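Uncharacterized protein (Bacteroides caccae, PDB 4R4K) is of unknown function but has a cystatin-like fold of the NTF2 clan, with clefts that bind polyethylene glycol chains and might hold other ligands. Local coordinates at residues E4-G9 against F108-D113; E68-Q73 against I78-F83; V92-A95 against E101-L104. All coordinates share one frame; numbering follows the deposited sequence. Where two conformers were deposited one is given.

Contact 1. Residues E4-G9 against F108-D113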
# COMPACT_ATOMS: atom_id res chain seq x y z
N GLU A 4 -9.54 19.91 -3.79
CA GLU A 4 -9.93 18.56 -3.26
C GLU A 4 -10.38 17.59 -4.36
O GLU A 4 -9.90 16.47 -4.39
CB GLU A 4 -11.03 18.72 -2.20
CG GLU A 4 -11.36 17.48 -1.39
CD GLU A 4 -12.57 17.69 -0.50
OE1 GLU A 4 -13.12 18.82 -0.48
OE2 GLU A 4 -12.96 16.72 0.19
N ILE A 5 -11.30 18.02 -5.24
CA ILE A 5 -11.81 17.18 -6.34
C ILE A 5 -11.33 17.60 -7.76
O ILE A 5 -11.45 18.77 -8.18
CB ILE A 5 -13.36 17.05 -6.29
CG1 ILE A 5 -13.86 15.92 -7.19
CG2 ILE A 5 -14.01 18.37 -6.67
CD1 ILE A 5 -15.32 15.57 -6.99
N ALA A 6 -10.83 16.61 -8.49
CA ALA A 6 -10.34 16.83 -9.84
C ALA A 6 -11.46 17.31 -10.77
O ALA A 6 -12.60 16.83 -10.69
CB ALA A 6 -9.71 15.55 -10.38
N GLN A 7 -11.13 18.24 -11.65
CA GLN A 7 -12.10 18.80 -12.60
C GLN A 7 -12.09 18.04 -13.93
O GLN A 7 -12.95 18.25 -14.77
CB GLN A 7 -11.83 20.27 -12.85
CG GLN A 7 -11.77 21.10 -11.57
CD GLN A 7 -13.12 21.14 -10.86
OE1 GLN A 7 -14.14 21.39 -11.49
NE2 GLN A 7 -13.12 20.87 -9.56
N SER A 8 -11.11 17.17 -14.10
CA SER A 8 -11.01 16.32 -15.28
C SER A 8 -10.45 14.94 -14.97
O SER A 8 -9.83 14.68 -13.91
CB SER A 8 -10.14 16.96 -16.38
OG SER A 8 -8.83 17.16 -15.92
N GLY A 9 -10.68 14.04 -15.91
CA GLY A 9 -10.20 12.69 -15.80
C GLY A 9 -11.00 11.88 -14.80
O GLY A 9 -12.15 12.20 -14.45
N PHE A 108 -0.98 7.98 -4.44
CA PHE A 108 -1.76 7.91 -5.67
C PHE A 108 -1.55 9.19 -6.47
O PHE A 108 -1.49 10.29 -5.90
CB PHE A 108 -3.25 7.86 -5.38
CG PHE A 108 -3.69 6.68 -4.58
CD1 PHE A 108 -4.05 5.49 -5.20
CD2 PHE A 108 -3.78 6.79 -3.22
CE1 PHE A 108 -4.49 4.43 -4.43
CE2 PHE A 108 -4.20 5.74 -2.45
CZ PHE A 108 -4.58 4.56 -3.06
N GLU A 109 -1.38 9.04 -7.77
CA GLU A 109 -1.25 10.20 -8.65
C GLU A 109 -2.12 9.98 -9.87
O GLU A 109 -2.20 8.86 -10.41
CB GLU A 109 0.22 10.41 -9.03
CG GLU A 109 1.06 10.86 -7.86
CD GLU A 109 2.47 11.27 -8.23
OE1 GLU A 109 2.95 10.90 -9.33
OE2 GLU A 109 3.11 11.96 -7.40
N GLN A 110 -2.76 11.07 -10.30
CA GLN A 110 -3.52 11.04 -11.51
C GLN A 110 -2.56 11.44 -12.62
O GLN A 110 -2.02 12.56 -12.63
CB GLN A 110 -4.72 11.98 -11.44
CG GLN A 110 -5.69 11.70 -12.58
CD GLN A 110 -6.68 12.82 -12.79
OE1 GLN A 110 -6.28 13.95 -12.97
NE2 GLN A 110 -7.95 12.52 -12.78
N ALA A 111 -2.36 10.51 -13.53
CA ALA A 111 -1.37 10.66 -14.59
C ALA A 111 -1.89 11.56 -15.73
O ALA A 111 -3.05 11.96 -15.74
CB ALA A 111 -1.00 9.31 -15.14
N ALA A 112 -1.00 11.90 -16.66
CA ALA A 112 -1.35 12.78 -17.78
C ALA A 112 -2.51 12.25 -18.63
O ALA A 112 -3.28 13.04 -19.15
CB ALA A 112 -0.13 13.06 -18.67
N ASP A 113 -2.67 10.92 -18.68
CA ASP A 113 -3.82 10.30 -19.33
C ASP A 113 -5.16 10.40 -18.55
O ASP A 113 -6.20 10.03 -19.09
CB ASP A 113 -3.53 8.83 -19.67
CG ASP A 113 -3.28 7.96 -18.43
OD1 ASP A 113 -3.45 8.44 -17.30
OD2 ASP A 113 -2.91 6.78 -18.59
O HOH W 1 -7.28 16.26 -13.59

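Contact 2. Residues E68-Q73 against I78-F83. With PEU (2,5,8,11,14,17,20,23,26,29,32,35,38,41,44,47,50,53,56,59,62,65,68,71,74,77,80-heptacosaoxadooctacontan-82-ol), chain I.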
# COMPACT_ATOMS: atom_id res chain seq x y z
N GLU A 68 -11.14 5.50 5.62
CA GLU A 68 -10.66 6.42 6.64
C GLU A 68 -11.45 6.19 7.91
O GLU A 68 -12.68 6.24 7.88
CB GLU A 68 -10.87 7.86 6.22
CG GLU A 68 -10.04 8.32 5.04
CD GLU A 68 -10.15 9.82 4.84
OE1 GLU A 68 -11.18 10.24 4.25
OE2 GLU A 68 -9.23 10.57 5.29
N GLU A 69 -10.76 5.90 9.00
CA GLU A 69 -11.43 5.61 10.23
C GLU A 69 -10.47 5.62 11.41
O GLU A 69 -9.26 5.64 11.27
CB GLU A 69 -12.14 4.27 10.13
CG GLU A 69 -11.22 3.08 10.06
CD GLU A 69 -11.88 1.80 9.59
OE1 GLU A 69 -13.08 1.80 9.25
OE2 GLU A 69 -11.18 0.76 9.61
N ARG A 70 -11.07 5.59 12.59
CA ARG A 70 -10.36 5.56 13.83
C ARG A 70 -10.93 4.40 14.63
O ARG A 70 -12.14 4.36 14.90
CB ARG A 70 -10.56 6.90 14.54
CG ARG A 70 -9.85 7.01 15.86
CD ARG A 70 -10.13 8.39 16.44
NE ARG A 70 -10.08 8.37 17.90
CZ ARG A 70 -8.99 8.68 18.59
NH1 ARG A 70 -7.88 9.06 17.96
NH2 ARG A 70 -9.01 8.63 19.91
N ILE A 71 -10.05 3.46 14.98
CA ILE A 71 -10.44 2.25 15.67
C ILE A 71 -9.88 2.31 17.08
O ILE A 71 -8.67 2.33 17.26
CB ILE A 71 -9.91 0.98 14.95
CG1 ILE A 71 -10.36 0.93 13.49
CG2 ILE A 71 -10.39 -0.27 15.66
CD1 ILE A 71 -9.62 -0.09 12.65
N GLU A 72 -10.78 2.33 18.06
CA GLU A 72 -10.41 2.33 19.47
C GLU A 72 -10.59 0.92 19.98
O GLU A 72 -11.72 0.44 20.06
CB GLU A 72 -11.33 3.30 20.27
CG GLU A 72 -10.97 4.77 20.09
CD GLU A 72 -11.99 5.72 20.68
OE1 GLU A 72 -13.22 5.44 20.57
OE2 GLU A 72 -11.57 6.77 21.23
N GLN A 73 -9.49 0.24 20.28
CA GLN A 73 -9.52 -1.17 20.69
C GLN A 73 -9.63 -1.28 22.19
O GLN A 73 -8.96 -0.55 22.94
CB GLN A 73 -8.29 -1.91 20.15
CG GLN A 73 -8.19 -1.90 18.65
CD GLN A 73 -6.90 -2.54 18.12
OE1 GLN A 73 -5.88 -2.46 18.74
NE2 GLN A 73 -6.95 -3.11 16.92
N ILE A 78 -5.15 2.59 19.52
CA ILE A 78 -6.00 3.36 18.62
C ILE A 78 -5.35 3.33 17.25
O ILE A 78 -4.23 3.83 17.08
CB ILE A 78 -6.18 4.81 19.09
CG1 ILE A 78 -6.80 4.83 20.49
CG2 ILE A 78 -7.02 5.59 18.10
CD1 ILE A 78 -6.95 6.20 21.10
N TYR A 79 -6.03 2.73 16.29
CA TYR A 79 -5.51 2.58 14.93
C TYR A 79 -6.22 3.63 14.05
O TYR A 79 -7.45 3.79 14.10
CB TYR A 79 -5.76 1.18 14.44
CG TYR A 79 -4.98 0.82 13.19
CD1 TYR A 79 -3.66 0.37 13.28
CD2 TYR A 79 -5.53 0.95 11.92
CE1 TYR A 79 -2.91 0.08 12.15
CE2 TYR A 79 -4.79 0.63 10.79
CZ TYR A 79 -3.48 0.19 10.91
OH TYR A 79 -2.74 -0.15 9.80
N VAL A 80 -5.45 4.41 13.30
CA VAL A 80 -6.01 5.52 12.54
C VAL A 80 -5.57 5.37 11.09
O VAL A 80 -4.39 5.13 10.84
CB VAL A 80 -5.49 6.88 13.09
CG1 VAL A 80 -5.97 8.05 12.25
CG2 VAL A 80 -5.92 7.07 14.55
N SER A 81 -6.52 5.53 10.19
CA SER A 81 -6.27 5.53 8.75
C SER A 81 -6.90 6.78 8.17
O SER A 81 -8.03 7.16 8.52
CB SER A 81 -6.81 4.28 8.08
OG SER A 81 -8.21 4.14 8.37
N LYS A 82 -6.15 7.47 7.33
CA LYS A 82 -6.59 8.75 6.80
C LYS A 82 -5.81 9.14 5.57
O LYS A 82 -4.66 8.71 5.38
CB LYS A 82 -6.47 9.84 7.87
CG LYS A 82 -5.05 10.12 8.30
CD LYS A 82 -5.06 11.00 9.54
CE LYS A 82 -3.68 11.10 10.15
NZ LYS A 82 -3.57 12.26 11.08
N PHE A 83 -6.44 9.96 4.72
CA PHE A 83 -5.73 10.63 3.64
C PHE A 83 -5.02 11.84 4.25
O PHE A 83 -5.64 12.81 4.70
CB PHE A 83 -6.66 11.01 2.49
CG PHE A 83 -7.04 9.84 1.65
CD1 PHE A 83 -6.20 9.42 0.63
CD2 PHE A 83 -8.18 9.12 1.93
CE1 PHE A 83 -6.52 8.31 -0.13
CE2 PHE A 83 -8.49 7.99 1.18
CZ PHE A 83 -7.67 7.60 0.15
OCY PEU I . -3.78 -3.99 12.00
CCZ PEU I . -4.46 -3.66 13.22
CDA PEU I . -5.84 -3.06 12.95
ODB PEU I . -6.26 -3.40 11.63
CDC PEU I . -7.45 -2.76 11.20
CDD PEU I . -7.25 -2.25 9.77
ODE PEU I . -8.20 -2.84 8.88
O HOH W 2 -8.07 1.09 9.39
O HOH W 3 -8.10 2.98 11.09

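Contact 3. Residues V92-A95 against E101-L104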
# COMPACT_ATOMS: atom_id res chain seq x y z
N VAL A 92 -2.34 10.86 -0.65
CA VAL A 92 -1.53 9.97 0.16
C VAL A 92 -2.39 9.47 1.33
O VAL A 92 -3.03 10.25 2.02
CB VAL A 92 -0.27 10.64 0.74
CG1 VAL A 92 0.48 9.67 1.66
CG2 VAL A 92 0.63 11.14 -0.37
N PHE A 93 -2.44 8.15 1.44
CA PHE A 93 -3.19 7.46 2.48
C PHE A 93 -2.18 6.85 3.45
O PHE A 93 -1.20 6.23 3.04
CB PHE A 93 -4.05 6.38 1.85
CG PHE A 93 -4.91 5.63 2.82
CD1 PHE A 93 -6.14 6.15 3.23
CD2 PHE A 93 -4.51 4.38 3.29
CE1 PHE A 93 -6.94 5.43 4.11
CE2 PHE A 93 -5.32 3.67 4.14
CZ PHE A 93 -6.54 4.18 4.54
N GLU A 94 -2.42 7.05 4.74
CA GLU A 94 -1.56 6.55 5.80
C GLU A 94 -2.38 5.86 6.87
O GLU A 94 -3.47 6.31 7.20
CB GLU A 94 -0.74 7.69 6.40
CG GLU A 94 0.51 7.90 5.60
CD GLU A 94 1.35 9.08 6.05
OE1 GLU A 94 1.28 9.49 7.23
OE2 GLU A 94 2.12 9.56 5.20
N ALA A 95 -1.86 4.73 7.38
CA ALA A 95 -2.52 4.01 8.45
C ALA A 95 -1.50 3.48 9.45
O ALA A 95 -0.36 3.15 9.09
CB ALA A 95 -3.35 2.87 7.89
N GLU A 101 5.04 4.22 14.63
CA GLU A 101 5.30 4.51 13.23
C GLU A 101 4.15 3.92 12.40
O GLU A 101 3.54 2.92 12.76
CB GLU A 101 6.63 3.87 12.79
CG GLU A 101 7.06 4.23 11.39
CD GLU A 101 7.27 5.73 11.21
OE1 GLU A 101 8.37 6.25 11.48
OE2 GLU A 101 6.30 6.39 10.83
N ILE A 102 3.87 4.57 11.28
CA ILE A 102 2.80 4.09 10.39
C ILE A 102 3.17 2.72 9.86
O ILE A 102 4.36 2.37 9.78
CB ILE A 102 2.57 5.03 9.20
CG1 ILE A 102 3.82 5.09 8.32
CG2 ILE A 102 2.12 6.40 9.68
CD1 ILE A 102 3.56 5.66 6.95
N ASP A 103 2.16 1.92 9.56
CA ASP A 103 2.40 0.62 8.92
C ASP A 103 1.93 0.53 7.46
O ASP A 103 2.11 -0.48 6.82
CB ASP A 103 1.86 -0.54 9.75
CG ASP A 103 0.40 -0.44 10.01
OD1 ASP A 103 -0.37 0.16 9.22
OD2 ASP A 103 0.02 -1.00 11.07
N LEU A 104 1.33 1.59 6.93
CA LEU A 104 0.95 1.66 5.51
C LEU A 104 0.96 3.10 5.05
O LEU A 104 0.40 3.97 5.71
CB LEU A 104 -0.45 1.04 5.25
CG LEU A 104 -1.01 1.05 3.82
CD1 LEU A 104 -0.21 0.16 2.90
CD2 LEU A 104 -2.48 0.63 3.75

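Contact 1. Residues E4-G9 against F108-D113
Gln110, the last residue of strand 104-110 in the antiparallel sheet of this cystatin-like fold, reaches out to Ser8 in the N-terminal loop that precedes helix 12-21. The contact is small and lies at the surface, and it illustrates how one primary amide can tie an otherwise irregular segment to a sheet. Gln110 CG stands anti to the backbone N (chi1 -166°) and the chain runs extended beyond it, which carries the amide across to the loop. There Gln110 NE2 donates to Ser8 O over 3.1 Å in a nearly straight bond (N-H...O 160°). The donor lies in the carbonyl plane and meets a lone pair of Ser8 O, while the acceptor sits only 13° out of the plane of the Gln110 amide. Beside this bond Gln110 NE2 packs 3.7 Å from Gly9 C and 4.2 Å from Ala6 CB, the latter being a looser touch of a methyl group. Replacing Gln110 by an alanine would probably leave Ser8 O without its amide donor and the bridging water without the Gln110 OE1 acceptor. Within the sheet, the backbone of Gln110 bonds to Val89 and its side chain lies against Trp116. Ser8 and Gly9 also touch a neighbouring molecule of the crystal, so the lattice may help to settle the loop. A single water completes the link: it donates to Gln110 OE1 at 2.6 Å and to Ser8 O at 3.0 Å, and accepts from Ser8 OG at 2.9 Å.

Contact 2. Residues E68-Q73 against I78-F83
Strands 69-72 and 78-83 form an antiparallel beta hairpin at the outer edge of the five-stranded sheet, with Ile71 opposite Tyr79 and Glu69 opposite Ser81 as hydrogen-bonded pairs. The backbone bonds come first: each pair makes two, and the bond from Ile71 N to Tyr79 O measures 2.8 Å. Between them lies the non-hydrogen-bonded pair Arg70-Val80, where Arg70 CA gives a C-H...O contact to Tyr79 O.

The polar side chains extend this ladder. Glu68, stretched beyond CG, carries OE2 to Phe83 N at 2.9 Å, a straight bond (171°) that meets the oxygen from above the carboxylate plane. The same carboxylate stands at the edge of the Phe83 ring, Glu68 CD 3.6 Å from Phe83 CD2, with the two planes 74° apart. Ser81 OG bonds to Lys67 O, and a water donates both to Ser81 OG and to Glu69 OE2.

Charged and apolar groups share the face of Arg70 and Ile78. In the modelled conformer of Arg70 described here, Ile78 CG2 lies 3.6 Å above the guanidinium plane, toward its rim. Arg70 NH1 forms a salt bridge with Glu98, whereas the one from Arg70 NH2 to Glu72 OE2 is weak at 3.4 Å.

On the face of Ile71 and Tyr79 sits a polyethylene glycol chain, in a pocket these two line with Tyr97. With CG opposite the backbone N (chi1 -166°), the Tyr79 ring leads away from strand 69-72; its OH bonds to Asp103 and one ring face meets the glycol. Ile71 CD1 comes within 3.7 Å of glycol atom CDC, and atom CDA sits 3.9 Å above the centre of the Tyr79 ring.

Contact 3. Residues V92-A95 against E101-L104
A chi1 of 179° swings Leu104 CG to the side away from its own amide nitrogen and brings Leu104 CD2 against Phe93, while Asp103, its CG held between the backbone N and the carbonyl carbon (chi1 59°), places OD1 beside the carbonyl of Ala95. The leucine methyl arrives at the edge of the Phe93 ring, near its plane, with Leu104 CD2 4.2 Å from Phe93 CE2. Asp103 OD1 stands 3.0 Å from Ala95 O; both are acceptors, so this is proximity without a bond, and the OD1 atom finds its partner in the hydroxyl of Tyr79. Ile102 covers the other flank: its CB lies 3.5 Å from Ala95 O, and its CD1 reaches the aliphatic part of Glu94, 4.0 Å from Glu94 CG.

The backbone explains this crowding round one oxygen. Ala95 O is gripped by two amides, Asp103 N at 2.8 Å, in the carbonyl plane, and Leu104 N at 3.2 Å, tilted out of it. In return Ala95 N donates to Leu104 O at 2.9 Å with an angle of 159°, and Ala95 CB faces Leu104 CB.

Two successive residues, Asp103 and Leu104, thus face the single Ala95, which defines a classic beta bulge; it lies where the chain enters strand 104-110, and Asp103 of the bulge is also one of the residues lining a polyethylene glycol pocket.

How the contacts relate
From the N terminus, the chain leaves residues 4-9, passes through helices 12-21 and 23-28, the two-stranded sheet 38-41 and 48-51, and most of the five-stranded sheet, and returns at 108-113, where contact 1 closes the long loop. Contacts 2 and 3 are both nested inside that loop and follow one another in series, so none cross. Contact 2 closes the hairpin of strands 69-72 and 78-87; contact 3 then joins strand 90-97 to the start of strand 104-110. Lys82 O meets Glu94 N across the neighbouring strands, directly coupling contacts 2 and 3. Contact 1 hangs on the far end of strand 104-110, yet Phe108 still packs against Phe83 of contact 2.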